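Local coordinates for sucrose 6(F)-phosphate phosphorylase (Thermoanaerobacterium thermosaccharolyticum DSM 571, PDB 6S9V), which is a phosphorylase of the alpha-amylase family, with a catalytic domain built on a (beta/alpha)8 barrel, at residues Ile441-Glu446 and Ile488-Glu493; Asp272-Phe277 and Tyr292-Asn297; Thr278-Leu283 and Cys362-Ala367. All coordinates share one frame; numbering follows the deposited sequence.

Contact 1: Ile441-Glu446 and Ile488-Glu493; sequences IRFRNE and IDYINE
The backbones come closest at F443 and I488, whose CA atoms lie 9.9 Å apart, so side chains must bridge the space between helix 432-446 and strand 485-491. This strand belongs to the five-stranded antiparallel sheet near the end of the chain, and the helix packs against that sheet. F443 does the bridging from the helix side. Its CG is anti to the backbone N (chi1 -176°), and the ring reaches out to the strand. I488 and Y490 both point to the helix, while D489 between them points away and forms a salt bridge with K499.

The F443 ring meets Y490 in a T-shaped (edge-to-face) stack. The centroids are 5.3 Å apart and the planes make an angle of 63°. The F443 edge is presented to the Y490 face, with F443 CE1 over the centre of that ring and 4.0 Å from Y490 CD1. On Y490, a chi1 of 71° places CG between the backbone N and the carbonyl carbon, and the ring offers its face to F443. The CZ-CE2 side of the phenyl ring rests on I488, whose CG2 methyl is 3.8 Å from F443 CE2. F443 and I488 run past each other in opposite directions.

Y447 joins the cluster: its ring lies nearly parallel to F443 and meets Y490 edge-to-face. C475 of strand 473-480 touches F443, I488 and Y490. Between these two segments the contact is wholly apolar and aromatic. Ring and methyl packing therefore joins these two segments, while just past the helix Y447 OH bonds to I491 O.

Contact 2: Asp272-Phe277 and Tyr292-Asn297; sequences DFILPF and YHYLKN
D272 and Y294 both hold CG anti to the backbone N (chi1 -169° and -178°), and their side chains meet from opposite directions, carboxylate to phenol. The place is just past the sixth strand of the (beta/alpha)8 barrel, 269-271. Here the chain turns into helix 275-285, and the next helix, 289-295, folds back against the turn.

Y294 OH donates to D272 OD1 at 2.6 Å, a short bond made at the edge of the tyrosine ring. I274 lies over one face of the ring. Its CG2 methyl sits 3.7 Å from the centroid of the Y294 ring and only 8° off the normal, a CH-pi contact over the face. I274 CB also comes within 3.6 Å of Y294 CZ. L275 packs more loosely, with its CB 4.2 Å from Y294 CE2. All four residues are buried.

The second carboxylate oxygen, D272 OD2, forms a salt bridge with R298, just beyond the second segment. One aspartate thus ties the turn to both the tyrosine and the arginine. Its OD1 also accepts capping bonds from I274 N and L275 N in the turn that leads into the helix, so three donors grip one oxygen. Y294 OH and L275 N approach from opposite faces of the carboxylate plane, L275 N at 2.9 Å from D272 OD1. I274 N reaches D272 OD1 nearly along its C-O axis, at 3.2 Å.

Contact 3: Thr278-Leu283 and Cys362-Ala367; sequences TVLYTL and CTYYSA
L280 and Y364 slide past each other in opposite directions, while V279 crosses Y364 at about a right angle. These side chains join two outer elements of the (beta/alpha)8 barrel: helix 275-285, which follows the sixth strand, and the short helix 364-367, which lies in sequence between the seventh and eighth strands.

The Y364 ring reaches across to helix 275-285. Its chi1 of -149° is well off a staggered value, and the end of the side chain comes much nearer to the helix than its base. L280 meets the phenol end of the ring obliquely, with L280 CG 3.9 Å from Y364 CZ. The hydroxyl presses on V279, and V279 CB is 3.5 Å from Y364 OH. L280 N is also close to Y364 OH, but the angle is too poor for a bond. The polar partner of Y364 OH is P276 O, one turn back on the same helix, so the buried hydroxyl is satisfied.

One methyl of L280 reaches a second residue: CD2 lies 3.9 Å from A367 CB, so L280 touches both Y364 and A367. Beyond the two segments it also packs on L368 and on C334 of helix 324-336. V279 packs on A378 and I381 of helix 372-384.

The helix that carries Y364 and A367 starts at T363, its N-cap residue: T363 OG1 accepts from S366 N at 3.1 Å, with an angle of 153° at the hydrogen.

How the contacts relate
Contacts 2 and 3 are buried and share helix 275-285: contact 2 holds its start, contact 3 its middle. Their centres are about 14 Å apart, and they touch directly through P276 and Y364. Along the chain their segments alternate. Contact 1 is separate. It is only partly buried, its centre is about 27 Å from that of the chain, and its nearest atoms are about 11 Å from those of contact 2. The chemistry differs with place. Contact 2 centres on a carboxylate held by several donors. Contact 3 is mainly apolar, with one hydroxyl bonded to the shared helix. Contact 1 joins helix and antiparallel sheet by aromatic and aliphatic groups.

Contact 1: Ile441-Glu446 and Ile488-Glu493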
loop_
_atom_site.group_PDB
_atom_site.type_symbol
_atom_site.label_atom_id
_atom_site.label_comp_id
_atom_site.label_asym_id
_atom_site.label_seq_id
_atom_site.Cartn_x
_atom_site.Cartn_y
_atom_site.Cartn_z
ATOM N N ILE A 441 16.955 -11.189 -1.645
ATOM C CA ILE A 441 16.514 -10.065 -2.468
ATOM C C ILE A 441 17.419 -9.913 -3.682
ATOM O O ILE A 441 16.949 -9.777 -4.823
ATOM C CB ILE A 441 16.466 -8.772 -1.633
ATOM C CG1 ILE A 441 15.290 -8.810 -0.658
ATOM C CG2 ILE A 441 16.360 -7.574 -2.547
ATOM C CD1 ILE A 441 15.331 -7.702 0.394
ATOM N N ARG A 442 18.734 -9.913 -3.457
ATOM C CA ARG A 442 19.651 -9.734 -4.576
ATOM C C ARG A 442 19.554 -10.886 -5.569
ATOM O O ARG A 442 19.688 -10.670 -6.781
ATOM C CB ARG A 442 21.084 -9.545 -4.079
ATOM C CG ARG A 442 21.257 -8.215 -3.341
ATOM C CD ARG A 442 22.656 -7.649 -3.533
ATOM N NE ARG A 442 23.653 -8.285 -2.698
ATOM C CZ ARG A 442 24.966 -8.161 -2.861
ATOM N NH1 ARG A 442 25.474 -7.419 -3.847
ATOM N NH2 ARG A 442 25.773 -8.789 -2.024
ATOM N N PHE A 443 19.313 -12.109 -5.091
ATOM C CA PHE A 443 19.055 -13.197 -6.024
ATOM C C PHE A 443 17.831 -12.899 -6.885
ATOM O O PHE A 443 17.856 -13.095 -8.108
ATOM C CB PHE A 443 18.859 -14.524 -5.295
ATOM C CG PHE A 443 18.674 -15.690 -6.233
ATOM C CD1 PHE A 443 19.771 -16.304 -6.815
ATOM C CD2 PHE A 443 17.406 -16.141 -6.559
ATOM C CE1 PHE A 443 19.611 -17.369 -7.707
ATOM C CE2 PHE A 443 17.236 -17.211 -7.435
ATOM C CZ PHE A 443 18.341 -17.822 -8.004
ATOM N N ARG A 444 16.756 -12.404 -6.263
ATOM C CA ARG A 444 15.542 -12.063 -7.004
ATOM C C ARG A 444 15.775 -10.919 -7.992
ATOM O O ARG A 444 15.081 -10.834 -9.019
ATOM C CB ARG A 444 14.430 -11.720 -6.009
ATOM C CG ARG A 444 13.131 -11.245 -6.614
ATOM C CD ARG A 444 12.524 -12.240 -7.587
ATOM N NE ARG A 444 11.224 -11.761 -8.052
ATOM C CZ ARG A 444 11.063 -10.761 -8.916
ATOM N NH1 ARG A 444 12.121 -10.145 -9.417
ATOM N NH2 ARG A 444 9.845 -10.373 -9.274
ATOM N N ASN A 445 16.725 -10.026 -7.703
ATOM C CA ASN A 445 17.043 -8.945 -8.630
ATOM C C ASN A 445 18.009 -9.370 -9.724
ATOM O O ASN A 445 18.004 -8.779 -10.811
ATOM C CB ASN A 445 17.659 -7.755 -7.897
ATOM C CG ASN A 445 16.660 -7.036 -7.032
ATOM O OD1 ASN A 445 15.449 -7.179 -7.218
ATOM N ND2 ASN A 445 17.158 -6.250 -6.073
ATOM N N GLU A 446 18.864 -10.356 -9.456
ATOM C CA GLU A 446 19.951 -10.681 -10.367
ATOM C C GLU A 446 19.631 -11.847 -11.289
ATOM O O GLU A 446 20.062 -11.847 -12.446
ATOM C CB GLU A 446 21.230 -11.032 -9.588
ATOM C CG GLU A 446 21.867 -9.890 -8.803
ATOM C CD GLU A 446 22.945 -10.379 -7.835
ATOM O OE1 GLU A 446 23.080 -11.609 -7.673
ATOM O OE2 GLU A 446 23.664 -9.541 -7.243
ATOM N N ILE A 488 16.653 -23.060 -3.267
ATOM C CA ILE A 488 16.465 -22.637 -4.652
ATOM C C ILE A 488 17.503 -23.367 -5.491
ATOM O O ILE A 488 18.712 -23.151 -5.329
ATOM C CB ILE A 488 16.584 -21.117 -4.816
ATOM C CG1 ILE A 488 15.468 -20.411 -4.045
ATOM C CG2 ILE A 488 16.541 -20.750 -6.302
ATOM C CD1 ILE A 488 15.575 -18.900 -4.057
ATOM N N ASP A 489 17.033 -24.248 -6.374
ATOM C CA ASP A 489 17.887 -24.922 -7.341
ATOM C C ASP A 489 17.907 -24.077 -8.608
ATOM O O ASP A 489 16.846 -23.774 -9.161
ATOM C CB ASP A 489 17.366 -26.321 -7.659
ATOM C CG ASP A 489 17.567 -27.299 -6.517
ATOM O OD1 ASP A 489 18.483 -27.091 -5.700
ATOM O OD2 ASP A 489 16.810 -28.287 -6.449
ATOM N N TYR A 490 19.094 -23.686 -9.060
ATOM C CA TYR A 490 19.187 -22.797 -10.210
ATOM C C TYR A 490 20.381 -23.183 -11.068
ATOM O O TYR A 490 21.257 -23.945 -10.655
ATOM C CB TYR A 490 19.283 -21.328 -9.773
ATOM C CG TYR A 490 20.600 -20.954 -9.138
ATOM C CD1 TYR A 490 20.822 -21.155 -7.783
ATOM C CD2 TYR A 490 21.621 -20.395 -9.894
ATOM C CE1 TYR A 490 22.025 -20.810 -7.197
ATOM C CE2 TYR A 490 22.831 -20.050 -9.322
ATOM C CZ TYR A 490 23.027 -20.260 -7.969
ATOM O OH TYR A 490 24.223 -19.925 -7.392
ATOM N N ILE A 491 20.395 -22.643 -12.286
ATOM C CA ILE A 491 21.440 -22.914 -13.269
ATOM C C ILE A 491 22.425 -21.753 -13.227
ATOM O O ILE A 491 22.044 -20.599 -13.459
ATOM C CB ILE A 491 20.856 -23.083 -14.682
ATOM C CG1 ILE A 491 19.801 -24.192 -14.718
ATOM C CG2 ILE A 491 21.976 -23.348 -15.681
ATOM C CD1 ILE A 491 20.298 -25.552 -14.291
ATOM N N ASN A 492 23.690 -22.046 -12.934
ATOM C CA ASN A 492 24.691 -20.996 -12.793
ATOM C C ASN A 492 25.208 -20.594 -14.178
ATOM O O ASN A 492 24.723 -21.065 -15.209
ATOM C CB ASN A 492 25.805 -21.462 -11.856
ATOM C CG ASN A 492 26.629 -22.607 -12.431
ATOM O OD1 ASN A 492 26.552 -22.929 -13.617
ATOM N ND2 ASN A 492 27.414 -23.243 -11.572
ATOM N N GLU A 493 26.206 -19.708 -14.217
ATOM C CA GLU A 493 26.695 -19.194 -15.490
ATOM C C GLU A 493 27.355 -20.276 -16.338
ATOM O O GLU A 493 27.388 -20.150 -17.568
ATOM C CB GLU A 493 27.682 -18.047 -15.243
ATOM C CG GLU A 493 27.041 -16.702 -14.906
ATOM C CD GLU A 493 26.280 -16.097 -16.073
ATOM O OE1 GLU A 493 26.651 -16.371 -17.234
ATOM O OE2 GLU A 493 25.318 -15.339 -15.828
#

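Contact 2: Asp272-Phe277 and Tyr292-Asn297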
loop_
_atom_site.group_PDB
_atom_site.type_symbol
_atom_site.label_atom_id
_atom_site.label_comp_id
_atom_site.label_asym_id
_atom_site.label_seq_id
_atom_site.Cartn_x
_atom_site.Cartn_y
_atom_site.Cartn_z
ATOM N N ASP A 272 -1.601 -6.645 -4.450
ATOM C CA ASP A 272 -2.013 -7.992 -4.071
ATOM C C ASP A 272 -2.304 -7.981 -2.572
ATOM O O ASP A 272 -1.414 -8.164 -1.747
ATOM C CB ASP A 272 -0.937 -9.008 -4.430
ATOM C CG ASP A 272 -1.430 -10.440 -4.295
ATOM O OD1 ASP A 272 -2.360 -10.667 -3.497
ATOM O OD2 ASP A 272 -0.904 -11.330 -5.000
ATOM N N PHE A 273 -3.566 -7.740 -2.218
ATOM C CA PHE A 273 -3.977 -7.705 -0.816
ATOM C C PHE A 273 -4.465 -9.054 -0.299
ATOM O O PHE A 273 -4.904 -9.141 0.856
ATOM C CB PHE A 273 -5.059 -6.642 -0.618
ATOM C CG PHE A 273 -4.533 -5.211 -0.634
ATOM C CD1 PHE A 273 -3.355 -4.862 0.031
ATOM C CD2 PHE A 273 -5.219 -4.225 -1.321
ATOM C CE1 PHE A 273 -2.888 -3.555 0.021
ATOM C CE2 PHE A 273 -4.759 -2.914 -1.339
ATOM C CZ PHE A 273 -3.594 -2.575 -0.673
ATOM N N ILE A 274 -4.389 -10.100 -1.112
ATOM C CA ILE A 274 -4.780 -11.449 -0.703
ATOM C C ILE A 274 -3.558 -12.251 -0.267
ATOM O O ILE A 274 -3.648 -13.079 0.654
ATOM C CB ILE A 274 -5.530 -12.151 -1.844
ATOM C CG1 ILE A 274 -6.893 -11.492 -2.063
ATOM C CG2 ILE A 274 -5.721 -13.632 -1.554
ATOM C CD1 ILE A 274 -7.518 -11.808 -3.402
ATOM N N LEU A 275 -2.417 -12.025 -0.918
ATOM C CA LEU A 275 -1.218 -12.795 -0.599
ATOM C C LEU A 275 -0.744 -12.640 0.844
ATOM O O LEU A 275 -0.252 -13.633 1.407
ATOM C CB LEU A 275 -0.088 -12.400 -1.553
ATOM C CG LEU A 275 1.155 -13.285 -1.556
ATOM C CD1 LEU A 275 0.885 -14.656 -2.143
ATOM C CD2 LEU A 275 2.286 -12.583 -2.304
ATOM N N PRO A 276 -0.796 -11.461 1.474
ATOM C CA PRO A 276 -0.241 -11.362 2.846
ATOM C C PRO A 276 -0.876 -12.349 3.818
ATOM O O PRO A 276 -0.161 -13.082 4.516
ATOM C CB PRO A 276 -0.499 -9.894 3.223
ATOM C CG PRO A 276 -0.558 -9.172 1.886
ATOM C CD PRO A 276 -1.227 -10.152 0.956
ATOM N N PHE A 277 -2.208 -12.394 3.875
ATOM C CA PHE A 277 -2.885 -13.377 4.719
ATOM C C PHE A 277 -2.651 -14.794 4.210
ATOM O O PHE A 277 -2.445 -15.720 5.004
ATOM C CB PHE A 277 -4.389 -13.079 4.769
ATOM C CG PHE A 277 -5.169 -14.021 5.657
ATOM C CD1 PHE A 277 -5.531 -15.291 5.215
ATOM C CD2 PHE A 277 -5.548 -13.631 6.926
ATOM C CE1 PHE A 277 -6.243 -16.160 6.046
ATOM C CE2 PHE A 277 -6.257 -14.485 7.760
ATOM C CZ PHE A 277 -6.611 -15.743 7.325
ATOM N N TYR A 292 -1.786 -22.372 -3.478
ATOM C CA TYR A 292 -1.831 -22.928 -4.823
ATOM C C TYR A 292 -3.116 -22.532 -5.534
ATOM O O TYR A 292 -3.095 -22.203 -6.726
ATOM C CB TYR A 292 -1.662 -24.441 -4.765
ATOM C CG TYR A 292 -0.218 -24.856 -4.980
ATOM C CD1 TYR A 292 0.812 -24.228 -4.287
ATOM C CD2 TYR A 292 0.113 -25.857 -5.883
ATOM C CE1 TYR A 292 2.135 -24.590 -4.477
ATOM C CE2 TYR A 292 1.431 -26.234 -6.080
ATOM C CZ TYR A 292 2.438 -25.590 -5.378
ATOM O OH TYR A 292 3.749 -25.952 -5.574
ATOM N N HIS A 293 -4.247 -22.552 -4.826
ATOM C CA HIS A 293 -5.491 -22.117 -5.448
ATOM C C HIS A 293 -5.407 -20.661 -5.883
ATOM O O HIS A 293 -5.912 -20.294 -6.951
ATOM C CB HIS A 293 -6.669 -22.298 -4.491
ATOM C CG HIS A 293 -7.993 -21.975 -5.110
ATOM N ND1 HIS A 293 -8.543 -22.730 -6.124
ATOM C CD2 HIS A 293 -8.867 -20.968 -4.875
ATOM C CE1 HIS A 293 -9.706 -22.211 -6.476
ATOM N NE2 HIS A 293 -9.924 -21.140 -5.735
ATOM N N TYR A 294 -4.759 -19.817 -5.074
ATOM C CA TYR A 294 -4.649 -18.398 -5.400
ATOM C C TYR A 294 -3.697 -18.167 -6.572
ATOM O O TYR A 294 -3.996 -17.387 -7.487
ATOM C CB TYR A 294 -4.198 -17.613 -4.161
ATOM C CG TYR A 294 -4.098 -16.123 -4.399
ATOM C CD1 TYR A 294 -5.126 -15.444 -5.041
ATOM C CD2 TYR A 294 -2.992 -15.394 -3.977
ATOM C CE1 TYR A 294 -5.054 -14.091 -5.269
ATOM C CE2 TYR A 294 -2.911 -14.024 -4.197
ATOM C CZ TYR A 294 -3.950 -13.384 -4.849
ATOM O OH TYR A 294 -3.902 -12.034 -5.094
ATOM N N LEU A 295 -2.535 -18.829 -6.557
ATOM C CA LEU A 295 -1.556 -18.638 -7.619
ATOM C C LEU A 295 -2.120 -19.014 -8.982
ATOM O O LEU A 295 -1.749 -18.403 -9.991
ATOM C CB LEU A 295 -0.299 -19.452 -7.330
ATOM C CG LEU A 295 0.550 -18.975 -6.158
ATOM C CD1 LEU A 295 1.744 -19.910 -5.965
ATOM C CD2 LEU A 295 1.025 -17.555 -6.371
ATOM N N LYS A 296 -3.016 -20.001 -9.025
ATOM C CA LYS A 296 -3.621 -20.468 -10.266
ATOM C C LYS A 296 -4.781 -19.594 -10.727
ATOM O O LYS A 296 -5.232 -19.746 -11.864
ATOM C CB LYS A 296 -4.122 -21.909 -10.088
ATOM C CG LYS A 296 -3.022 -22.941 -9.842
ATOM C CD LYS A 296 -3.594 -24.338 -9.552
ATOM C CE LYS A 296 -2.485 -25.356 -9.277
ATOM N NZ LYS A 296 -3.018 -26.728 -9.000
ATOM N N ASN A 297 -5.258 -18.675 -9.884
ATOM C CA ASN A 297 -6.460 -17.903 -10.164
ATOM C C ASN A 297 -6.279 -16.466 -9.674
ATOM O O ASN A 297 -6.972 -15.987 -8.780
ATOM C CB ASN A 297 -7.685 -18.523 -9.494
ATOM C CG ASN A 297 -7.981 -19.920 -9.986
ATOM O OD1 ASN A 297 -8.610 -20.098 -11.026
ATOM N ND2 ASN A 297 -7.526 -20.924 -9.242
#

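Contact 3: Thr278-Leu283 and Cys362-Ala367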
loop_
_atom_site.group_PDB
_atom_site.type_symbol
_atom_site.label_atom_id
_atom_site.label_comp_id
_atom_site.label_asym_id
_atom_site.label_seq_id
_atom_site.Cartn_x
_atom_site.Cartn_y
_atom_site.Cartn_z
ATOM N N THR A 278 -2.700 -14.988 2.888
ATOM C CA THR A 278 -2.547 -16.328 2.328
ATOM C C THR A 278 -1.210 -16.943 2.719
ATOM O O THR A 278 -1.138 -18.132 3.054
ATOM C CB THR A 278 -2.701 -16.265 0.803
ATOM O OG1 THR A 278 -4.027 -15.827 0.484
ATOM C CG2 THR A 278 -2.455 -17.627 0.168
ATOM N N VAL A 279 -0.140 -16.148 2.702
ATOM C CA VAL A 279 1.165 -16.671 3.086
ATOM C C VAL A 279 1.204 -16.979 4.578
ATOM O O VAL A 279 1.755 -18.005 4.997
ATOM C CB VAL A 279 2.274 -15.694 2.663
ATOM C CG1 VAL A 279 3.598 -16.072 3.313
ATOM C CG2 VAL A 279 2.417 -15.698 1.133
ATOM N N LEU A 280 0.598 -16.122 5.404
ATOM C CA LEU A 280 0.533 -16.414 6.838
ATOM C C LEU A 280 -0.153 -17.750 7.088
ATOM O O LEU A 280 0.335 -18.587 7.860
ATOM C CB LEU A 280 -0.217 -15.307 7.578
ATOM C CG LEU A 280 0.557 -14.166 8.230
ATOM C CD1 LEU A 280 -0.448 -13.253 8.918
ATOM C CD2 LEU A 280 1.603 -14.666 9.218
ATOM N N TYR A 281 -1.324 -17.945 6.474
ATOM C CA TYR A 281 -2.055 -19.195 6.641
ATOM C C TYR A 281 -1.237 -20.381 6.155
ATOM O O TYR A 281 -1.212 -21.439 6.802
ATOM C CB TYR A 281 -3.389 -19.114 5.892
ATOM C CG TYR A 281 -4.166 -20.407 5.898
ATOM C CD1 TYR A 281 -3.940 -21.386 4.934
ATOM C CD2 TYR A 281 -5.118 -20.659 6.873
ATOM C CE1 TYR A 281 -4.644 -22.581 4.944
ATOM C CE2 TYR A 281 -5.834 -21.851 6.888
ATOM C CZ TYR A 281 -5.589 -22.806 5.924
ATOM O OH TYR A 281 -6.297 -23.987 5.951
ATOM N N THR A 282 -0.568 -20.225 5.009
ATOM C CA THR A 282 0.245 -21.296 4.449
ATOM C C THR A 282 1.285 -21.781 5.450
ATOM O O THR A 282 1.465 -22.990 5.646
ATOM C CB THR A 282 0.943 -20.795 3.177
ATOM O OG1 THR A 282 -0.033 -20.401 2.197
ATOM C CG2 THR A 282 1.843 -21.858 2.616
ATOM N N LEU A 283 1.992 -20.842 6.078
ATOM C CA LEU A 283 3.093 -21.182 6.970
ATOM C C LEU A 283 2.598 -21.641 8.333
ATOM O O LEU A 283 3.157 -22.585 8.909
ATOM C CB LEU A 283 4.022 -19.978 7.103
ATOM C CG LEU A 283 4.619 -19.544 5.765
ATOM C CD1 LEU A 283 5.260 -18.172 5.877
ATOM C CD2 LEU A 283 5.633 -20.567 5.287
ATOM N N CYS A 362 0.449 -5.659 12.994
ATOM C CA CYS A 362 1.473 -6.571 13.495
ATOM C C CYS A 362 2.632 -6.526 12.514
ATOM O O CYS A 362 2.393 -6.474 11.307
ATOM C CB CYS A 362 0.918 -8.005 13.589
ATOM S SG CYS A 362 1.904 -9.225 14.514
ATOM N N THR A 363 3.877 -6.526 13.005
ATOM C CA THR A 363 4.979 -6.703 12.055
ATOM C C THR A 363 4.910 -8.122 11.497
ATOM O O THR A 363 4.447 -9.048 12.164
ATOM C CB THR A 363 6.356 -6.438 12.680
ATOM O OG1 THR A 363 6.747 -7.532 13.522
ATOM C CG2 THR A 363 6.348 -5.138 13.473
ATOM N N TYR A 364 5.329 -8.288 10.241
ATOM C CA TYR A 364 5.173 -9.601 9.623
ATOM C C TYR A 364 6.074 -10.629 10.296
ATOM O O TYR A 364 5.676 -11.784 10.487
ATOM C CB TYR A 364 5.440 -9.516 8.125
ATOM C CG TYR A 364 4.641 -10.525 7.339
ATOM C CD1 TYR A 364 3.365 -10.221 6.872
ATOM C CD2 TYR A 364 5.150 -11.789 7.084
ATOM C CE1 TYR A 364 2.627 -11.148 6.159
ATOM C CE2 TYR A 364 4.427 -12.719 6.380
ATOM C CZ TYR A 364 3.164 -12.399 5.916
ATOM O OH TYR A 364 2.448 -13.343 5.206
ATOM N N TYR A 365 7.279 -10.217 10.692
ATOM C CA TYR A 365 8.184 -11.097 11.419
ATOM C C TYR A 365 7.579 -11.530 12.750
ATOM O O TYR A 365 7.627 -12.716 13.100
ATOM C CB TYR A 365 9.514 -10.368 11.605
ATOM C CG TYR A 365 10.615 -11.137 12.291
ATOM C CD1 TYR A 365 11.179 -12.269 11.712
ATOM C CD2 TYR A 365 11.130 -10.695 13.498
ATOM C CE1 TYR A 365 12.221 -12.949 12.339
ATOM C CE2 TYR A 365 12.160 -11.363 14.128
ATOM C CZ TYR A 365 12.695 -12.490 13.554
ATOM O OH TYR A 365 13.724 -13.143 14.197
ATOM N N SER A 366 6.978 -10.592 13.491
ATOM C CA SER A 366 6.302 -10.956 14.739
ATOM C C SER A 366 5.111 -11.876 14.479
ATOM O O SER A 366 4.819 -12.776 15.281
ATOM C CB SER A 366 5.832 -9.700 15.478
ATOM O OG SER A 366 6.910 -9.003 16.076
ATOM N N ALA A 367 4.408 -11.659 13.362
ATOM C CA ALA A 367 3.258 -12.492 13.030
ATOM C C ALA A 367 3.661 -13.944 12.814
ATOM O O ALA A 367 2.867 -14.852 13.081
ATOM C CB ALA A 367 2.559 -11.950 11.785
#